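Lymphotactin (PDB 2NYZ) probably acts as a chemokine of the C (gamma) family, attracting lymphocytes but not monocytes or neutrophils. Local coordinates at residues S22-Y27 with V37-K42; S33-I38 with D50-W55. All blocks are in the same frame, centred on the assembly; numbering follows the deposited sequence.

Interaction 1: residues S22-Y27 with V37-K42; sequences SRIKTY and VIFITK
Ile24 to Tyr27 run antiparallel to Val37 to Thr41, the strand axes coming within 4.6 Å of each other at 145° between their directions. This beta hairpin, the first two strands of the three-stranded chemokine sheet, contains a classic beta bulge. Lys25 and Thr26 both face Ile40: Lys25 N donates to Ile40 O, whereas Ile40 N donates to Thr26 O over 3.2 Å. The extra residue shifts the register by one between Ile24 and Thr26. Beyond it, Lys42 N bonds to Arg23 O at 2.7 Å.

On the face turned to helix 54-64, Ile24 CG2 and CD1 both lie against Phe39 CB and the near part of its ring, CG2 of Ile24 being 3.7 Å from CD1 of Phe39. Tyr27 CB reaches the same ring carbon, while Tyr27 CD1 touches Val37 CG1. That same Val37 methyl lies above the Phe39 ring, nearer its margin than its centre. Met63, Val56 and Val60 of the helix continue this apolar layer, and Tyr27 OH bonds to Asp64. Across the sheet, Thr26 OG1, between backbone N and carbonyl carbon (chi1 53°), rests against Ile40 CB and CD1.

Arg23 points away from the partner strand, and its NH2 pairs outside the hairpin, in a salt bridge with an acidic side chain on the chain of another protein. Near the bulge two lysine amines bond to main-chain oxygens across the contact: Lys42 NZ donates to Ile24 O at 2.8 Å, and Lys25 NZ hydrogen-bonds to Lys42 O at 3.0 Å, from above the carbonyl plane.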
loop_
_atom_site.group_PDB
_atom_site.type_symbol
_atom_site.label_atom_id
_atom_site.label_comp_id
_atom_site.label_asym_id
_atom_site.label_seq_id
_atom_site.Cartn_x
_atom_site.Cartn_y
_atom_site.Cartn_z
ATOM N N SER D 22 -31.379 -17.240 19.057
ATOM C CA SER D 22 -32.541 -17.370 18.194
ATOM C C SER D 22 -32.170 -17.869 16.798
ATOM O O SER D 22 -32.948 -17.732 15.856
ATOM C CB SER D 22 -33.236 -16.022 18.068
ATOM O OG SER D 22 -32.365 -15.068 17.489
ATOM N N ARG D 23 -30.980 -18.440 16.659
ATOM C CA ARG D 23 -30.530 -18.944 15.368
ATOM C C ARG D 23 -29.876 -20.297 15.538
ATOM O O ARG D 23 -29.661 -21.014 14.562
ATOM C CB ARG D 23 -29.528 -17.977 14.728
ATOM C CG ARG D 23 -30.147 -16.742 14.093
ATOM C CD ARG D 23 -31.012 -17.122 12.910
ATOM N NE ARG D 23 -31.560 -15.950 12.237
ATOM C CZ ARG D 23 -32.568 -15.220 12.701
ATOM N NH1 ARG D 23 -33.155 -15.539 13.846
ATOM N NH2 ARG D 23 -32.988 -14.162 12.021
ATOM N N ILE D 24 -29.553 -20.646 16.780
ATOM C CA ILE D 24 -28.912 -21.920 17.057
ATOM C C ILE D 24 -29.951 -23.030 17.159
ATOM O O ILE D 24 -31.113 -22.780 17.477
ATOM C CB ILE D 24 -28.137 -21.886 18.374
ATOM C CG1 ILE D 24 -27.485 -20.517 18.584
ATOM C CG2 ILE D 24 -27.097 -22.979 18.368
ATOM C CD1 ILE D 24 -26.411 -20.188 17.622
ATOM N N LYS D 25 -29.525 -24.256 16.883
ATOM C CA LYS D 25 -30.408 -25.408 16.949
ATOM C C LYS D 25 -29.854 -26.342 18.009
ATOM O O LYS D 25 -30.571 -26.774 18.905
ATOM C CB LYS D 25 -30.462 -26.107 15.585
ATOM C CG LYS D 25 -31.303 -27.385 15.535
ATOM C CD LYS D 25 -31.789 -27.696 14.111
ATOM C CE LYS D 25 -30.641 -27.864 13.124
ATOM N NZ LYS D 25 -31.128 -27.866 11.712
ATOM N N THR D 26 -28.564 -26.630 17.918
ATOM C CA THR D 26 -27.914 -27.513 18.871
ATOM C C THR D 26 -26.487 -27.053 19.069
ATOM O O THR D 26 -26.115 -25.970 18.626
ATOM C CB THR D 26 -27.894 -28.971 18.361
ATOM O OG1 THR D 26 -27.322 -29.015 17.046
ATOM C CG2 THR D 26 -29.299 -29.543 18.316
ATOM N N TYR D 27 -25.689 -27.875 19.735
ATOM C CA TYR D 27 -24.297 -27.540 19.961
ATOM C C TYR D 27 -23.554 -28.722 20.568
ATOM O O TYR D 27 -24.167 -29.679 21.044
ATOM C CB TYR D 27 -24.183 -26.290 20.856
ATOM C CG TYR D 27 -24.303 -26.529 22.349
ATOM C CD1 TYR D 27 -23.177 -26.840 23.117
ATOM C CD2 TYR D 27 -25.535 -26.437 22.994
ATOM C CE1 TYR D 27 -23.273 -27.053 24.490
ATOM C CE2 TYR D 27 -25.645 -26.649 24.370
ATOM C CZ TYR D 27 -24.509 -26.956 25.113
ATOM O OH TYR D 27 -24.605 -27.169 26.475
ATOM N N VAL D 37 -16.791 -24.549 21.151
ATOM C CA VAL D 37 -18.210 -24.822 21.127
ATOM C C VAL D 37 -18.622 -24.708 19.671
ATOM O O VAL D 37 -18.416 -23.668 19.043
ATOM C CB VAL D 37 -18.992 -23.771 21.923
ATOM C CG1 VAL D 37 -20.486 -24.009 21.758
ATOM C CG2 VAL D 37 -18.589 -23.820 23.384
ATOM N N ILE D 38 -19.192 -25.773 19.124
ATOM C CA ILE D 38 -19.620 -25.726 17.739
ATOM C C ILE D 38 -21.128 -25.574 17.668
ATOM O O ILE D 38 -21.869 -26.535 17.892
ATOM C CB ILE D 38 -19.230 -27.004 16.969
ATOM C CG1 ILE D 38 -17.737 -27.296 17.144
ATOM C CG2 ILE D 38 -19.527 -26.817 15.488
ATOM C CD1 ILE D 38 -17.302 -28.636 16.555
ATOM N N PHE D 39 -21.589 -24.366 17.371
ATOM C CA PHE D 39 -23.022 -24.137 17.256
ATOM C C PHE D 39 -23.495 -24.620 15.883
ATOM O O PHE D 39 -22.758 -24.549 14.900
ATOM C CB PHE D 39 -23.340 -22.649 17.410
ATOM C CG PHE D 39 -23.070 -22.107 18.778
ATOM C CD1 PHE D 39 -23.795 -22.559 19.875
ATOM C CD2 PHE D 39 -22.106 -21.129 18.971
ATOM C CE1 PHE D 39 -23.564 -22.041 21.145
ATOM C CE2 PHE D 39 -21.868 -20.605 20.234
ATOM C CZ PHE D 39 -22.596 -21.060 21.324
ATOM N N ILE D 40 -24.717 -25.126 15.818
ATOM C CA ILE D 40 -25.277 -25.577 14.556
ATOM C C ILE D 40 -26.520 -24.736 14.315
ATOM O O ILE D 40 -27.551 -24.981 14.931
ATOM C CB ILE D 40 -25.677 -27.050 14.622
ATOM C CG1 ILE D 40 -24.440 -27.907 14.929
ATOM C CG2 ILE D 40 -26.315 -27.467 13.312
ATOM C CD1 ILE D 40 -24.721 -29.403 15.041
ATOM N N THR D 41 -26.421 -23.742 13.437
ATOM C CA THR D 41 -27.554 -22.869 13.155
ATOM C C THR D 41 -28.762 -23.684 12.721
ATOM O O THR D 41 -28.631 -24.830 12.284
ATOM C CB THR D 41 -27.232 -21.842 12.053
ATOM O OG1 THR D 41 -27.291 -22.477 10.771
ATOM C CG2 THR D 41 -25.844 -21.255 12.272
ATOM N N LYS D 42 -29.938 -23.081 12.832
ATOM C CA LYS D 42 -31.171 -23.760 12.486
ATOM C C LYS D 42 -31.239 -24.289 11.065
ATOM O O LYS D 42 -32.065 -25.154 10.781
ATOM C CB LYS D 42 -32.370 -22.854 12.781
ATOM C CG LYS D 42 -32.629 -22.658 14.282
ATOM C CD LYS D 42 -33.836 -21.769 14.547
ATOM C CE LYS D 42 -34.104 -21.629 16.040
ATOM N NZ LYS D 42 -33.030 -20.887 16.763
#

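Interaction 2: residues S33-I38 with D50-W55; sequences SLRAVI and DPQATW
The turn leading into helix 54-64 sets the ring of Pro51 against the main chain at Ala36 and Val37 and the side chains of Arg35 and Val37, where the chain enters strand 37-41. Pro51 CG lies 3.4 Å from Ala36 CA and also approaches Val37 N; no hydrogen bond crosses between the segments. Beside it, Val37 CG2 meets Pro51 CB at 3.6 Å, the two side chains lying alongside but running opposite ways.

Asp50 to Ala53 form a type I beta turn, closed by Ala53 N donating to Asp50 O. An Asx turn is built into it, since Asp50 OD2 accepts from Gln52 N at 2.9 Å, the donor standing above the carboxylate plane. Ala53 then takes the N-cap position, so the turn that presents Pro51 to the sheet is also the one that starts the C-terminal helix of the chemokine fold.

The Arg35 side chain is exposed to solvent. Its chain is extended up to CD and bends at chi3 (73°), which turns NE aside. NH2 of its guanidinium touches Pro51 CB, while NH1 makes a salt bridge with Glu31.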
loop_
_atom_site.group_PDB
_atom_site.type_symbol
_atom_site.label_atom_id
_atom_site.label_comp_id
_atom_site.label_asym_id
_atom_site.label_seq_id
_atom_site.Cartn_x
_atom_site.Cartn_y
_atom_site.Cartn_z
ATOM N N SER D 33 -6.694 -29.476 20.280
ATOM C CA SER D 33 -5.672 -28.501 20.657
ATOM C C SER D 33 -6.319 -27.120 20.780
ATOM O O SER D 33 -5.782 -26.203 21.413
ATOM C CB SER D 33 -4.554 -28.483 19.610
ATOM O OG SER D 33 -5.085 -28.404 18.298
ATOM N N LEU D 34 -7.485 -26.992 20.161
ATOM C CA LEU D 34 -8.254 -25.761 20.182
ATOM C C LEU D 34 -9.678 -26.162 20.514
ATOM O O LEU D 34 -10.508 -26.351 19.622
ATOM C CB LEU D 34 -8.213 -25.081 18.812
ATOM C CG LEU D 34 -9.047 -23.812 18.653
ATOM C CD1 LEU D 34 -8.551 -22.748 19.611
ATOM C CD2 LEU D 34 -8.957 -23.324 17.218
ATOM N N ARG D 35 -9.950 -26.322 21.805
ATOM C CA ARG D 35 -11.281 -26.708 22.251
ATOM C C ARG D 35 -12.249 -25.603 21.867
ATOM O O ARG D 35 -11.891 -24.421 21.884
ATOM C CB ARG D 35 -11.307 -26.912 23.768
ATOM C CG ARG D 35 -12.566 -27.602 24.258
ATOM C CD ARG D 35 -12.648 -27.638 25.771
ATOM N NE ARG D 35 -12.945 -26.323 26.332
ATOM C CZ ARG D 35 -13.924 -26.085 27.198
ATOM N NH1 ARG D 35 -14.708 -27.078 27.608
ATOM N NH2 ARG D 35 -14.126 -24.852 27.648
ATOM N N ALA D 36 -13.474 -25.982 21.520
ATOM C CA ALA D 36 -14.458 -24.992 21.131
ATOM C C ALA D 36 -15.873 -25.502 21.140
ATOM O O ALA D 36 -16.125 -26.703 21.141
ATOM C CB ALA D 36 -14.130 -24.449 19.756
ATOM N N VAL D 37 -16.791 -24.549 21.151
ATOM C CA VAL D 37 -18.210 -24.822 21.127
ATOM C C VAL D 37 -18.622 -24.708 19.671
ATOM O O VAL D 37 -18.416 -23.668 19.043
ATOM C CB VAL D 37 -18.992 -23.771 21.923
ATOM C CG1 VAL D 37 -20.486 -24.009 21.758
ATOM C CG2 VAL D 37 -18.589 -23.820 23.384
ATOM N N ILE D 38 -19.192 -25.773 19.124
ATOM C CA ILE D 38 -19.620 -25.726 17.739
ATOM C C ILE D 38 -21.128 -25.574 17.668
ATOM O O ILE D 38 -21.869 -26.535 17.892
ATOM C CB ILE D 38 -19.230 -27.004 16.969
ATOM C CG1 ILE D 38 -17.737 -27.296 17.144
ATOM C CG2 ILE D 38 -19.527 -26.817 15.488
ATOM C CD1 ILE D 38 -17.302 -28.636 16.555
ATOM N N ASP D 50 -15.692 -19.496 21.051
ATOM C CA ASP D 50 -14.869 -19.614 22.246
ATOM C C ASP D 50 -15.761 -20.088 23.403
ATOM O O ASP D 50 -16.770 -19.452 23.717
ATOM C CB ASP D 50 -14.261 -18.248 22.578
ATOM C CG ASP D 50 -13.377 -18.284 23.800
ATOM O OD1 ASP D 50 -12.999 -17.200 24.296
ATOM O OD2 ASP D 50 -13.056 -19.398 24.265
ATOM N N PRO D 51 -15.414 -21.218 24.044
ATOM C CA PRO D 51 -16.226 -21.723 25.161
ATOM C C PRO D 51 -16.051 -20.839 26.390
ATOM O O PRO D 51 -16.780 -20.962 27.369
ATOM C CB PRO D 51 -15.675 -23.128 25.392
ATOM C CG PRO D 51 -15.014 -23.478 24.079
ATOM C CD PRO D 51 -14.367 -22.187 23.686
ATOM N N GLN D 52 -15.064 -19.951 26.317
ATOM C CA GLN D 52 -14.745 -19.017 27.391
ATOM C C GLN D 52 -15.439 -17.676 27.191
ATOM O O GLN D 52 -15.514 -16.872 28.113
ATOM C CB GLN D 52 -13.234 -18.778 27.450
ATOM C CG GLN D 52 -12.414 -19.997 27.826
ATOM C CD GLN D 52 -12.672 -20.443 29.245
ATOM O OE1 GLN D 52 -13.775 -20.877 29.584
ATOM N NE2 GLN D 52 -11.653 -20.332 30.091
ATOM N N ALA D 53 -15.928 -17.431 25.982
ATOM C CA ALA D 53 -16.612 -16.181 25.672
ATOM C C ALA D 53 -17.921 -16.075 26.448
ATOM O O ALA D 53 -18.716 -17.015 26.478
ATOM C CB ALA D 53 -16.880 -16.094 24.177
ATOM N N THR D 54 -18.146 -14.922 27.069
ATOM C CA THR D 54 -19.358 -14.730 27.846
ATOM C C THR D 54 -20.609 -14.992 27.029
ATOM O O THR D 54 -21.465 -15.768 27.451
ATOM C CB THR D 54 -19.439 -13.309 28.434
ATOM O OG1 THR D 54 -18.385 -13.120 29.388
ATOM C CG2 THR D 54 -20.771 -13.104 29.127
ATOM N N TRP D 55 -20.720 -14.366 25.860
ATOM C CA TRP D 55 -21.909 -14.566 25.030
ATOM C C TRP D 55 -22.146 -16.037 24.683
ATOM O O TRP D 55 -23.289 -16.473 24.586
ATOM C CB TRP D 55 -21.851 -13.720 23.742
ATOM C CG TRP D 55 -20.833 -14.158 22.718
ATOM C CD1 TRP D 55 -19.534 -13.737 22.609
ATOM C CD2 TRP D 55 -21.028 -15.122 21.677
ATOM N NE1 TRP D 55 -18.913 -14.380 21.565
ATOM C CE2 TRP D 55 -19.808 -15.235 20.976
ATOM C CE3 TRP D 55 -22.118 -15.900 21.265
ATOM C CZ2 TRP D 55 -19.647 -16.102 19.890
ATOM C CZ3 TRP D 55 -21.958 -16.762 20.185
ATOM C CH2 TRP D 55 -20.732 -16.853 19.510
#

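How the interactions relate
Followed from the N terminus, the chain lays down strand 24-28, passes through the loop holding residues 33-36 and returns along strand 37-41, where interaction 1 closes the hairpin. Interaction 2 starts before that return is complete and closes over strand 46-49, ending at the turn before helix 54-64. The two loops therefore cross rather than nest, and they share Val37 and Ile38. Interaction 1 joins neighbouring strands of one sheet; interaction 2 ties the start of the middle strand to the turn that precedes helix 54-64. Their centres are about 13 Å apart, yet they touch where Phe39 CE2 packs on Trp55 CZ3 at 3.8 Å.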